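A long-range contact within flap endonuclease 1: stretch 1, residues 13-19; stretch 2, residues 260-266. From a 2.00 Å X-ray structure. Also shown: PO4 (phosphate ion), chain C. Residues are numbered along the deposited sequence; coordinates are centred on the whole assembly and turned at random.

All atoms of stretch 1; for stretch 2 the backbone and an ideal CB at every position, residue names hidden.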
# COMPACT_ATOMS: atom_id res chain seq x y z
N VAL A 13 7.44 -3.60 -4.33
CA VAL A 13 7.94 -3.65 -5.69
C VAL A 13 7.20 -2.58 -6.48
O VAL A 13 5.99 -2.67 -6.67
CB VAL A 13 7.70 -5.06 -6.30
CG1 VAL A 13 8.11 -5.09 -7.78
CG2 VAL A 13 8.46 -6.13 -5.50
N ASP A 14 7.93 -1.56 -6.93
CA ASP A 14 7.32 -0.45 -7.65
C ASP A 14 7.61 -0.58 -9.16
O ASP A 14 8.76 -0.50 -9.59
CB ASP A 14 7.84 0.89 -7.09
CG ASP A 14 7.21 2.11 -7.77
OD1 ASP A 14 6.25 1.98 -8.56
OD2 ASP A 14 7.68 3.24 -7.47
N LEU A 15 6.55 -0.81 -9.94
CA LEU A 15 6.66 -0.99 -11.39
C LEU A 15 6.05 0.17 -12.16
O LEU A 15 5.87 0.10 -13.38
CB LEU A 15 5.98 -2.30 -11.81
CG LEU A 15 6.43 -3.60 -11.13
CD1 LEU A 15 5.63 -4.77 -11.69
CD2 LEU A 15 7.92 -3.82 -11.33
N LYS A 16 5.73 1.25 -11.44
CA LYS A 16 5.01 2.39 -12.02
C LYS A 16 5.45 2.79 -13.42
O LYS A 16 4.61 2.96 -14.31
CB LYS A 16 5.08 3.60 -11.09
CG LYS A 16 4.17 4.75 -11.49
CD LYS A 16 4.15 5.84 -10.41
CE LYS A 16 3.07 6.88 -10.70
NZ LYS A 16 3.22 7.48 -12.06
N ASP A 17 6.75 2.96 -13.64
CA ASP A 17 7.15 3.48 -14.94
C ASP A 17 7.37 2.44 -16.05
O ASP A 17 7.80 2.81 -17.15
CB ASP A 17 8.29 4.51 -14.85
CG ASP A 17 9.39 4.08 -13.93
OD1 ASP A 17 9.83 2.91 -14.02
OD2 ASP A 17 9.81 4.93 -13.10
N ILE A 18 7.08 1.17 -15.77
CA ILE A 18 7.01 0.19 -16.86
C ILE A 18 5.59 -0.23 -17.23
O ILE A 18 5.40 -0.96 -18.20
CB ILE A 18 7.92 -1.07 -16.67
CG1 ILE A 18 7.46 -1.92 -15.49
CG2 ILE A 18 9.39 -0.66 -16.55
CD1 ILE A 18 8.00 -3.37 -15.52
N ILE A 19 4.59 0.23 -16.47
CA ILE A 19 3.20 -0.09 -16.82
C ILE A 19 2.76 0.67 -18.08
O ILE A 19 2.69 1.89 -18.07
CB ILE A 19 2.21 0.23 -15.67
CG1 ILE A 19 2.64 -0.42 -14.34
CG2 ILE A 19 0.79 -0.19 -16.08
CD1 ILE A 19 2.73 -1.96 -14.36
N UNK A 260 17.08 -0.62 -12.10
CA UNK A 260 15.73 -0.08 -11.93
C UNK A 260 14.72 -0.80 -12.81
O UNK A 260 15.09 -1.68 -13.59
CB UNK A 260 15.71 1.42 -12.24
N UNK A 261 13.43 -0.42 -12.70
CA UNK A 261 12.33 -1.12 -13.37
C UNK A 261 12.44 -1.26 -14.91
O UNK A 261 12.20 -2.34 -15.43
CB UNK A 261 11.03 -0.39 -13.04
N UNK A 262 12.82 -0.18 -15.61
CA UNK A 262 12.96 -0.25 -17.07
C UNK A 262 14.07 -1.20 -17.48
O UNK A 262 13.92 -1.97 -18.42
CB UNK A 262 13.23 1.14 -17.65
N UNK A 263 15.19 -1.15 -16.75
CA UNK A 263 16.34 -2.00 -17.05
C UNK A 263 16.03 -3.46 -16.75
O UNK A 263 16.36 -4.33 -17.55
CB UNK A 263 17.56 -1.55 -16.25
N UNK A 264 15.41 -3.71 -15.60
CA UNK A 264 14.99 -5.06 -15.22
C UNK A 264 14.10 -5.66 -16.31
O UNK A 264 14.28 -6.81 -16.69
CB UNK A 264 14.25 -5.04 -13.88
N UNK A 265 13.15 -4.88 -16.83
CA UNK A 265 12.23 -5.36 -17.87
C UNK A 265 12.99 -5.69 -19.15
O UNK A 265 12.73 -6.72 -19.80
CB UNK A 265 11.15 -4.32 -18.16
N UNK A 266 13.92 -4.82 -19.50
CA UNK A 266 14.75 -4.99 -20.69
C UNK A 266 15.57 -6.28 -20.56
O UNK A 266 15.62 -7.08 -21.49
CB UNK A 266 15.67 -3.78 -20.89
P PO4 C . 14.72 2.74 -14.47
O1 PO4 C . 15.16 3.08 -13.06
O2 PO4 C . 15.57 1.60 -15.00
O3 PO4 C . 13.25 2.36 -14.47
O4 PO4 C . 14.89 3.95 -15.36

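Position 260 sits immediately before a helix. Its ideal CB has nothing of stretch 1 close by. The backbone angles, phi/psi of -96/178, do not demand glycine; with this phosphate, probably from the crystallisation liquor, bound where it is, an ideal CB would lie 1.9 Å from PO4 O1, so glycine suits the site as found. The deposited residue is Gly260, the N-cap. Its O accepts a hydrogen bond from the backbone N of position 264, 2.9 Å away, as the helix begins.

Position 261 opens the helix and points its CA-to-CB bond toward stretch 1. The ideal CB lies 3.6 Å from Asp17 OD1, 3.9 Å from Ile18 CG2 and 4.1 Å from Asp14 O, so a small or compact group would suit: alanine, serine, threonine or proline. A phi of -57 admits proline, and the first turn of a helix does not need its missing N-H. The deposited residue is Pro261. Its ring fills the space by packing rather than hydrogen bonding: CG comes 3.5 Å from Asp14 O, and CB is 4.0 Å from Ile18 CG2, an apolar contact.

Position 262 points sideways, its ideal CB 4.4 Å from Ile18 CG2 and 5.3 Å from Asp17 OD1. Its backbone N is already committed, donating to PO4 O3 at 2.8 Å. A long chain could run along stretch 1, so lysine, arginine, glutamine or methionine would all be plausible. The deposited residue is Lys262; chi1 is m and chi2 to chi4 are t, so the chain is extended. Its backbone N is 3.6 Å from Ile18 CG2, its CG 3.9 Å from Ile18 CG2, and its CE 3.8 Å from Asp17 O. The nearby Asp17 carboxylate might suggest a salt bridge, but none forms.

Position 263 points away from stretch 1, which therefore imposes little choice. The deposited Lys263 uses its backbone N to donate to PO4 O2 at 3.3 Å.

Position 264 points toward stretch 1 without reaching it, so this contact alone cannot select a residue. Ala264 is deposited, and its CB stays 6.7 Å from the nearest atom, Ile18 CD1.

Position 265, one turn after 261, again points toward stretch 1, with its ideal CB 4.2 Å from Ile18 CD1. That apolar surface favours leucine, isoleucine, valine or methionine. Leu265 is deposited, and its CD2 packs 4.1 Å from Ile18 CB. Ile18 thus meets 261, 262 and 265, the first and last of these one helical turn apart.

Position 266 is out of reach of stretch 1; Gln266 is deposited.

Stretch 2 260-266: GPKKALQ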
# COMPACT_ATOMS: atom_id res chain seq x y z
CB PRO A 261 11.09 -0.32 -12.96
CG PRO A 261 11.49 0.33 -11.65
CD PRO A 261 12.93 0.69 -11.86
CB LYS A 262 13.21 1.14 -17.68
CG LYS A 262 12.01 2.06 -17.61
CD LYS A 262 12.37 3.47 -18.10
CE LYS A 262 11.20 4.41 -17.94
NZ LYS A 262 11.52 5.78 -18.44
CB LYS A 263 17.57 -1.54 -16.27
CG LYS A 263 18.85 -2.35 -16.54
CD LYS A 263 19.36 -2.25 -17.98
CE LYS A 263 20.89 -2.38 -18.02
NZ LYS A 263 21.46 -2.46 -19.41
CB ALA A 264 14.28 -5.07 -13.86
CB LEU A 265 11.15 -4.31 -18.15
CG LEU A 265 10.30 -4.54 -19.41
CD1 LEU A 265 9.38 -5.77 -19.27
CD2 LEU A 265 9.50 -3.29 -19.77
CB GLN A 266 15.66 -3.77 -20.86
CG GLN A 266 15.85 -3.31 -22.28
CD GLN A 266 16.63 -2.00 -22.35
OE1 GLN A 266 17.43 -1.69 -21.47
NE2 GLN A 266 16.39 -1.22 -23.41
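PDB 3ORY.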